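Local structure of polyketide synthase/nonribosomal peptide synthetase hybrid RzxB (Pseudomonas fluorescens, 5IL6) at residues L99-S104 with I113-Y118; L83-P88 with L126-R131. The protein probably removes water from beta-hydroxyacyl intermediates carried on the synthase, as the dehydratase domain of a trans-AT polyketide assembly line linked to rhizoxin. All blocks are in the same frame, centred on the assembly; numbering follows the deposited sequence.

Interaction 1 (L99-S104 with I113-Y118); sequences LFLELS and IGIYAY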
ATOM      1  N   LEU A  99      -4.571 -11.579  12.104  1.00 19.66           N
ATOM      2  CA  LEU A  99      -5.292 -10.593  11.312  1.00 18.92           C
ATOM      3  C   LEU A  99      -6.214 -11.331  10.351  1.00 20.37           C
ATOM      4  O   LEU A  99      -5.749 -12.129   9.531  1.00 22.69           O
ATOM      5  CB  LEU A  99      -4.316  -9.692  10.550  1.00 20.98           C
ATOM      6  CG  LEU A  99      -4.838  -8.374   9.973  1.00 20.50           C
ATOM      7  CD1 LEU A  99      -5.464  -7.502  11.045  1.00 16.20           C
ATOM      8  CD2 LEU A  99      -3.699  -7.631   9.310  1.00 24.81           C
ATOM      9  N   PHE A 100      -7.510 -11.061  10.452  1.00 17.81           N
ATOM     10  CA  PHE A 100      -8.525 -11.726   9.650  1.00 17.88           C
ATOM     11  C   PHE A 100      -8.947 -10.849   8.478  1.00 23.41           C
ATOM     12  O   PHE A 100      -8.959  -9.622   8.574  1.00 23.88           O
ATOM     13  CB  PHE A 100      -9.750 -12.054  10.502  1.00 18.76           C
ATOM     14  CG  PHE A 100      -9.472 -13.025  11.610  1.00 23.35           C
ATOM     15  CD1 PHE A 100      -8.971 -12.585  12.823  1.00 21.99           C
ATOM     16  CD2 PHE A 100      -9.716 -14.375  11.442  1.00 25.99           C
ATOM     17  CE1 PHE A 100      -8.713 -13.474  13.847  1.00 25.09           C
ATOM     18  CE2 PHE A 100      -9.462 -15.270  12.464  1.00 26.51           C
ATOM     19  CZ  PHE A 100      -8.960 -14.818  13.667  1.00 28.75           C
ATOM     20  N   LEU A 101      -9.295 -11.495   7.366  1.00 21.67           N
ATOM     21  CA  LEU A 101      -9.857 -10.816   6.202  1.00 21.77           C
ATOM     22  C   LEU A 101     -11.142 -11.526   5.810  1.00 22.56           C
ATOM     23  O   LEU A 101     -11.127 -12.729   5.528  1.00 21.30           O
ATOM     24  CB  LEU A 101      -8.875 -10.803   5.026  1.00 19.19           C
ATOM     25  CG  LEU A 101      -9.303 -10.003   3.785  1.00 19.10           C
ATOM     26  CD1 LEU A 101      -8.075  -9.504   3.041  1.00 22.65           C
ATOM     27  CD2 LEU A 101     -10.182 -10.815   2.836  1.00 18.72           C
ATOM     28  N   GLU A 102     -12.248 -10.786   5.798  1.00 21.88           N
ATOM     29  CA  GLU A 102     -13.546 -11.315   5.398  1.00 24.29           C
ATOM     30  C   GLU A 102     -13.895 -10.814   4.006  1.00 23.27           C
ATOM     31  O   GLU A 102     -13.761  -9.620   3.720  1.00 22.81           O
ATOM     32  CB  GLU A 102     -14.637 -10.910   6.389  1.00 27.36           C
ATOM     33  CG  GLU A 102     -14.760 -11.840   7.580  1.00 34.26           C
ATOM     34  CD  GLU A 102     -15.795 -11.367   8.589  1.00 40.47           C
ATOM     35  OE1 GLU A 102     -16.608 -10.484   8.246  1.00 41.43           O
ATOM     36  OE2 GLU A 102     -15.795 -11.882   9.726  1.00 40.87           O
ATOM     37  N   LEU A 103     -14.342 -11.729   3.148  1.00 22.33           N
ATOM     38  CA  LEU A 103     -14.668 -11.427   1.760  1.00 25.09           C
ATOM     39  C   LEU A 103     -16.091 -11.882   1.482  1.00 25.52           C
ATOM     40  O   LEU A 103     -16.418 -13.058   1.675  1.00 21.20           O
ATOM     41  CB  LEU A 103     -13.685 -12.119   0.812  1.00 31.78           C
ATOM     42  CG  LEU A 103     -13.537 -11.577  -0.612  1.00 42.66           C
ATOM     43  CD1 LEU A 103     -12.343 -12.247  -1.271  1.00 50.32           C
ATOM     44  CD2 LEU A 103     -14.790 -11.792  -1.446  1.00 45.39           C
ATOM     45  N   SER A 104     -16.930 -10.960   1.019  1.00 26.06           N
ATOM     46  CA  SER A 104     -18.305 -11.267   0.659  1.00 27.18           C
ATOM     47  C   SER A 104     -18.596 -10.702  -0.724  1.00 28.60           C
ATOM     48  O   SER A 104     -17.838  -9.893  -1.265  1.00 27.15           O
ATOM     49  CB  SER A 104     -19.295 -10.705   1.687  1.00 31.44           C
ATOM     50  OG  SER A 104     -19.180  -9.296   1.790  1.00 39.05           O
ATOM     51  N   ILE A 113     -14.770  -6.223   1.400  1.00 20.81           N
ATOM     52  CA  ILE A 113     -13.686  -6.744   2.223  1.00 20.43           C
ATOM     53  C   ILE A 113     -13.626  -5.987   3.542  1.00 21.58           C
ATOM     54  O   ILE A 113     -13.784  -4.762   3.580  1.00 23.43           O
ATOM     55  CB  ILE A 113     -12.328  -6.648   1.499  1.00 29.52           C
ATOM     56  CG1 ILE A 113     -12.369  -7.450   0.199  1.00 37.75           C
ATOM     57  CG2 ILE A 113     -11.206  -7.140   2.410  1.00 32.32           C
ATOM     58  CD1 ILE A 113     -12.674  -6.605  -1.018  1.00 41.29           C
ATOM     59  N   GLY A 114     -13.382  -6.722   4.613  1.00 23.77           N
ATOM     60  CA  GLY A 114     -13.023  -6.124   5.888  1.00 21.03           C
ATOM     61  C   GLY A 114     -11.855  -6.865   6.496  1.00 22.86           C
ATOM     62  O   GLY A 114     -11.793  -8.092   6.455  1.00 21.63           O
ATOM     63  N   ILE A 115     -10.918  -6.103   7.054  1.00 22.94           N
ATOM     64  CA  ILE A 115      -9.741  -6.646   7.726  1.00 22.80           C
ATOM     65  C   ILE A 115      -9.805  -6.215   9.182  1.00 23.89           C
ATOM     66  O   ILE A 115      -9.948  -5.022   9.471  1.00 22.21           O
ATOM     67  CB  ILE A 115      -8.434  -6.166   7.068  1.00 20.91           C
ATOM     68  CG1 ILE A 115      -8.384  -6.607   5.602  1.00 21.66           C
ATOM     69  CG2 ILE A 115      -7.218  -6.695   7.835  1.00 27.71           C
ATOM     70  CD1 ILE A 115      -7.197  -6.063   4.825  1.00 20.38           C
ATOM     71  N   TYR A 116      -9.691  -7.176  10.097  1.00 19.71           N
ATOM     72  CA  TYR A 116      -9.915  -6.883  11.505  1.00 23.22           C
ATOM     73  C   TYR A 116      -9.106  -7.828  12.382  1.00 21.79           C
ATOM     74  O   TYR A 116      -8.573  -8.843  11.927  1.00 23.25           O
ATOM     75  CB  TYR A 116     -11.402  -6.979  11.849  1.00 33.48           C
ATOM     76  CG  TYR A 116     -11.983  -8.334  11.544  1.00 34.59           C
ATOM     77  CD1 TYR A 116     -11.913  -9.359  12.474  1.00 41.47           C
ATOM     78  CD2 TYR A 116     -12.586  -8.595  10.322  1.00 41.48           C
ATOM     79  CE1 TYR A 116     -12.435 -10.605  12.205  1.00 51.92           C
ATOM     80  CE2 TYR A 116     -13.112  -9.841  10.040  1.00 52.11           C
ATOM     81  CZ  TYR A 116     -13.031 -10.843  10.988  1.00 54.78           C
ATOM     82  OH  TYR A 116     -13.545 -12.090  10.736  1.00 57.62           O
ATOM     83  N   ALA A 117      -9.041  -7.475  13.665  1.00 20.77           N
ATOM     84  CA  ALA A 117      -8.327  -8.238  14.678  1.00 24.35           C
ATOM     85  C   ALA A 117      -8.990  -7.967  16.019  1.00 27.11           C
ATOM     86  O   ALA A 117      -9.775  -7.025  16.160  1.00 27.50           O
ATOM     87  CB  ALA A 117      -6.841  -7.865  14.730  1.00 28.09           C
ATOM     88  N   TYR A 118      -8.687  -8.808  17.004  1.00 27.37           N
ATOM     89  CA  TYR A 118      -9.316  -8.701  18.312  1.00 32.84           C
ATOM     90  C   TYR A 118      -8.363  -8.049  19.310  1.00 35.22           C
ATOM     91  O   TYR A 118      -7.157  -8.307  19.291  1.00 31.00           O
ATOM     92  CB  TYR A 118      -9.736 -10.083  18.810  1.00 48.13           C
ATOM     93  CG  TYR A 118     -10.905 -10.639  18.033  1.00 74.57           C
ATOM     94  CD1 TYR A 118     -12.206 -10.256  18.323  1.00 89.79           C
ATOM     95  CD2 TYR A 118     -10.700 -11.529  16.989  1.00 87.30           C
ATOM     96  CE1 TYR A 118     -13.273 -10.756  17.602  1.00100.92           C
ATOM     97  CE2 TYR A 118     -11.757 -12.035  16.264  1.00 98.28           C
ATOM     98  CZ  TYR A 118     -13.042 -11.646  16.574  1.00105.02           C
ATOM     99  OH  TYR A 118     -14.098 -12.149  15.852  1.00109.87           O
TER
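Y116 stands between F100 and E102 on one side of the antiparallel hairpin and touches each in a different way. Its CG sits between the backbone N and the carbonyl carbon (chi1 58°), and the end of the side chain comes back over 99-104. CB of F100 comes over one face of that ring, displaced toward the rim, with F100 CB to Y116 CE1 at 3.5 Å. The two rings are nearly parallel, planes 10° apart, yet so slid past each other that they barely overlap; F100 CE1 goes on to meet Y118 CE2. From the other direction E102 crosses Y116 at about a right angle: its CG lies at the ring edge, and its carboxylate, turned 76° from the ring plane, takes a very short hydrogen bond, Y116 OH to E102 OE2 at 2.5 Å. Beneath these groups the F100–Y116 and E102–G114 pairs are each closed by two backbone hydrogen bonds. On the opposite side, leucines meet isoleucines. L101 CG packs 3.7 Å from I113 CG2, its CD1 reaches I115 CG1, and L99 CG lies 3.6 Å from I115 CG2. This apolar side faces helix 53-67, where M59 meets L99 and L101, and A63 meets L101. In the sheet, strand 27-32 flanks 99-104, with R28 against both F100 and Y116, while strand 124-135 flanks 113-118.

Interaction 2 (L83-P88 with L126-R131); sequences LSWRQP and LHCQAR
H127 and Q87 meet because H127 CG lies anti to its own carbonyl carbon, beside the backbone N (chi1 -72°), and chi2 of -78° then swings ND1 round to the Q87 carbonyl. The bond is 2.8 Å from H127 ND1 to Q87 O and nearly straight at hydrogen (171°). The oxygen lies close to the imidazole plane, whereas the nitrogen stands well above the plane of the carbonyl. This bond has ND1 as its donor and fixes the rotation of the ring, whose CE1 edge also comes 3.3 Å from P88 O. C128 has SG anti to the backbone N and meets L83 CG at 3.8 Å. The same sulfur approaches the five-membered ring of W85 obliquely, a sulfur-aromatic contact. L83 CD2 lies over the centre of one W85 ring face, and L83 CB packs on A130 CB at 3.6 Å. On the other side of the strands a water joins S84 OG to Q129 NE2, 2.9 Å from each. S84 OG also lies above the guanidinium of R86, but that side chain is poorly ordered. Two backbone hydrogen bonds close the S84–Q129 pair, and R86 N to H127 O (2.9 Å) carries the pairing on as 83-88 leaves its strand. L83, W85 and C128 pack on helix 53-67, while F89 meets the H127 ring edge-to-face. Opposite I115 of strand 110-118, the chain fits two residues, H127 and C128, where a regular strand would have one: a classic beta bulge. An antiparallel sheet laid against a long helix in this way is consistent with one half of the double-hotdog fold of polyketide synthase dehydratases.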
ATOM      1  N   LEU A  83     -11.330   2.353  -0.381  1.00 21.90           N
ATOM      2  CA  LEU A  83     -10.637   1.746   0.742  1.00 21.52           C
ATOM      3  C   LEU A  83     -10.410   2.794   1.819  1.00 21.67           C
ATOM      4  O   LEU A  83     -10.126   3.957   1.522  1.00 19.49           O
ATOM      5  CB  LEU A  83      -9.306   1.145   0.289  1.00 19.18           C
ATOM      6  CG  LEU A  83      -8.402   0.496   1.343  1.00 22.51           C
ATOM      7  CD1 LEU A  83      -7.542  -0.564   0.678  1.00 27.02           C
ATOM      8  CD2 LEU A  83      -7.507   1.510   2.052  1.00 24.95           C
ATOM      9  N   SER A  84     -10.552   2.378   3.070  1.00 21.05           N
ATOM     10  CA  SER A  84     -10.235   3.227   4.205  1.00 23.66           C
ATOM     11  C   SER A  84      -9.404   2.435   5.200  1.00 23.27           C
ATOM     12  O   SER A  84      -9.701   1.272   5.483  1.00 22.29           O
ATOM     13  CB  SER A  84     -11.508   3.753   4.882  1.00 29.24           C
ATOM     14  OG  SER A  84     -12.447   2.712   5.061  1.00 37.07           O
ATOM     15  N   TRP A  85      -8.356   3.069   5.713  1.00 24.19           N
ATOM     16  CA  TRP A  85      -7.574   2.531   6.814  1.00 23.99           C
ATOM     17  C   TRP A  85      -8.099   3.130   8.107  1.00 23.35           C
ATOM     18  O   TRP A  85      -8.277   4.348   8.203  1.00 24.97           O
ATOM     19  CB  TRP A  85      -6.086   2.857   6.666  1.00 22.90           C
ATOM     20  CG  TRP A  85      -5.369   2.102   5.595  1.00 22.90           C
ATOM     21  CD1 TRP A  85      -4.869   0.836   5.681  1.00 26.35           C
ATOM     22  CD2 TRP A  85      -5.043   2.575   4.282  1.00 20.87           C
ATOM     23  NE1 TRP A  85      -4.257   0.488   4.500  1.00 25.50           N
ATOM     24  CE2 TRP A  85      -4.351   1.539   3.625  1.00 23.96           C
ATOM     25  CE3 TRP A  85      -5.272   3.773   3.599  1.00 22.30           C
ATOM     26  CZ2 TRP A  85      -3.889   1.662   2.317  1.00 24.52           C
ATOM     27  CZ3 TRP A  85      -4.812   3.894   2.300  1.00 29.90           C
ATOM     28  CH2 TRP A  85      -4.129   2.844   1.673  1.00 26.12           C
ATOM     29  N   ARG A  86      -8.359   2.277   9.090  1.00 21.29           N
ATOM     30  CA  ARG A  86      -8.818   2.752  10.384  1.00 29.01           C
ATOM     31  C   ARG A  86      -7.647   2.744  11.359  1.00 38.91           C
ATOM     32  O   ARG A  86      -6.746   3.582  11.259  1.00 41.10           O
ATOM     33  CB  ARG A  86      -9.983   1.894  10.885  1.00 41.15           C
ATOM     34  CG  ARG A  86     -11.118   1.760   9.896  1.00 58.96           C
ATOM     35  CD  ARG A  86     -12.028   2.968   9.918  1.00 80.12           C
ATOM     36  NE  ARG A  86     -13.110   2.824   8.941  1.00 99.54           N
ATOM     37  CZ  ARG A  86     -13.442   3.719   8.012  1.00116.78           C
ATOM     38  NH1 ARG A  86     -12.799   4.878   7.913  1.00124.24           N
ATOM     39  NH2 ARG A  86     -14.445   3.456   7.185  1.00120.89           N
ATOM     40  N   GLN A  87      -7.642   1.801  12.284  1.00 47.78           N
ATOM     41  CA  GLN A  87      -6.588   1.761  13.279  1.00 54.36           C
ATOM     42  C   GLN A  87      -5.369   1.040  12.712  1.00 33.66           C
ATOM     43  O   GLN A  87      -5.509   0.123  11.905  1.00 28.18           O
ATOM     44  CB  GLN A  87      -7.068   1.037  14.532  1.00 80.54           C
ATOM     45  CG  GLN A  87      -8.562   1.109  14.750  1.00101.89           C
ATOM     46  CD  GLN A  87      -8.948   0.859  16.189  1.00121.59           C
ATOM     47  OE1 GLN A  87      -8.322   0.063  16.887  1.00130.51           O
ATOM     48  NE2 GLN A  87      -9.985   1.550  16.644  1.00128.26           N
ATOM     49  N   PRO A  88      -4.165   1.424  13.119  1.00 32.56           N
ATOM     50  CA  PRO A  88      -2.989   0.653  12.717  1.00 32.01           C
ATOM     51  C   PRO A  88      -2.987  -0.696  13.419  1.00 29.94           C
ATOM     52  O   PRO A  88      -3.544  -0.855  14.509  1.00 31.49           O
ATOM     53  CB  PRO A  88      -1.811   1.527  13.173  1.00 37.34           C
ATOM     54  CG  PRO A  88      -2.424   2.844  13.581  1.00 40.46           C
ATOM     55  CD  PRO A  88      -3.798   2.505  14.040  1.00 39.94           C
ATOM     56  N   LEU A 126     -11.928  -3.151  13.535  1.00 36.90           N
ATOM     57  CA  LEU A 126     -11.829  -3.059  12.084  1.00 33.92           C
ATOM     58  C   LEU A 126     -10.611  -2.215  11.728  1.00 28.82           C
ATOM     59  O   LEU A 126     -10.497  -1.063  12.158  1.00 31.88           O
ATOM     60  CB  LEU A 126     -13.106  -2.457  11.499  1.00 40.11           C
ATOM     61  CG  LEU A 126     -13.167  -2.330   9.973  1.00 38.35           C
ATOM     62  CD1 LEU A 126     -13.192  -3.702   9.317  1.00 34.18           C
ATOM     63  CD2 LEU A 126     -14.381  -1.517   9.552  1.00 42.63           C
ATOM     64  N   HIS A 127      -9.700  -2.789  10.943  1.00 23.95           N
ATOM     65  CA  HIS A 127      -8.472  -2.106  10.557  1.00 24.68           C
ATOM     66  C   HIS A 127      -8.507  -1.566   9.139  1.00 24.81           C
ATOM     67  O   HIS A 127      -7.879  -0.538   8.865  1.00 28.49           O
ATOM     68  CB  HIS A 127      -7.275  -3.053  10.699  1.00 23.40           C
ATOM     69  CG  HIS A 127      -6.898  -3.339  12.119  1.00 25.18           C
ATOM     70  ND1 HIS A 127      -6.188  -2.447  12.894  1.00 24.66           N
ATOM     71  CD2 HIS A 127      -7.133  -4.416  12.906  1.00 27.74           C
ATOM     72  CE1 HIS A 127      -6.000  -2.963  14.096  1.00 30.01           C
ATOM     73  NE2 HIS A 127      -6.565  -4.155  14.130  1.00 27.61           N
ATOM     74  N   CYS A 128      -9.223  -2.226   8.235  1.00 22.12           N
ATOM     75  CA  CYS A 128      -9.281  -1.803   6.845  1.00 20.75           C
ATOM     76  C   CYS A 128     -10.582  -2.301   6.239  1.00 22.64           C
ATOM     77  O   CYS A 128     -11.042  -3.402   6.552  1.00 22.86           O
ATOM     78  CB  CYS A 128      -8.081  -2.331   6.047  1.00 20.95           C
ATOM     79  SG  CYS A 128      -8.035  -1.788   4.313  1.00 23.33           S
ATOM     80  N   GLN A 129     -11.166  -1.478   5.376  1.00 20.97           N
ATOM     81  CA  GLN A 129     -12.428  -1.781   4.725  1.00 26.16           C
ATOM     82  C   GLN A 129     -12.354  -1.274   3.294  1.00 23.01           C
ATOM     83  O   GLN A 129     -11.808  -0.198   3.044  1.00 21.06           O
ATOM     84  CB  GLN A 129     -13.597  -1.133   5.479  1.00 43.07           C
ATOM     85  CG  GLN A 129     -14.956  -1.247   4.810  1.00 60.97           C
ATOM     86  CD  GLN A 129     -15.946  -0.246   5.368  1.00 75.69           C
ATOM     87  OE1 GLN A 129     -16.922  -0.616   6.023  1.00 81.84           O
ATOM     88  NE2 GLN A 129     -15.695   1.035   5.117  1.00 79.24           N
ATOM     89  N   ALA A 130     -12.878  -2.057   2.358  1.00 22.80           N
ATOM     90  CA  ALA A 130     -12.859  -1.658   0.958  1.00 24.12           C
ATOM     91  C   ALA A 130     -13.861  -2.505   0.190  1.00 23.72           C
ATOM     92  O   ALA A 130     -14.424  -3.471   0.711  1.00 20.76           O
ATOM     93  CB  ALA A 130     -11.458  -1.800   0.355  1.00 24.86           C
ATOM     94  N   ARG A 131     -14.065  -2.130  -1.068  1.00 24.17           N
ATOM     95  CA  ARG A 131     -14.829  -2.919  -2.020  1.00 27.08           C
ATOM     96  C   ARG A 131     -13.953  -3.165  -3.239  1.00 28.83           C
ATOM     97  O   ARG A 131     -13.048  -2.380  -3.536  1.00 33.49           O
ATOM     98  CB  ARG A 131     -16.142  -2.224  -2.425  1.00 37.91           C
ATOM     99  CG  ARG A 131     -15.975  -1.152  -3.489  1.00 55.09           C
ATOM    100  CD  ARG A 131     -17.276  -0.446  -3.809  1.00 69.83           C
ATOM    101  NE  ARG A 131     -17.186   0.207  -5.116  1.00 80.53           N
ATOM    102  CZ  ARG A 131     -17.194   1.522  -5.320  1.00 89.74           C
ATOM    103  NH1 ARG A 131     -17.304   2.371  -4.305  1.00 93.48           N
ATOM    104  NH2 ARG A 131     -17.103   1.998  -6.555  1.00 94.04           N
TER
HETATM  105  O   HOH W   1     -14.507   2.643   2.960  1.00 50.63           O

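In the fold
Strands 110-118 and 124-135 are neighbours in the sheet and follow each other in the chain, so interactions 1 and 2 share a border, their centres about 9 Å apart. I115 is the junction: its O lies 2.7 Å from H127 N and its N lies 2.8 Å from C128 O, both probable hydrogen bonds. Residues 99-104, 113-118, 126-131 and 83-88 thus run side by side in that order, each antiparallel to the next. Interaction 1 falls within the chain between the two segments of interaction 2. M59 under interaction 1 and M56 and I57 under interaction 2 belong to the same helix, 53-67, which spans the apolar side of both.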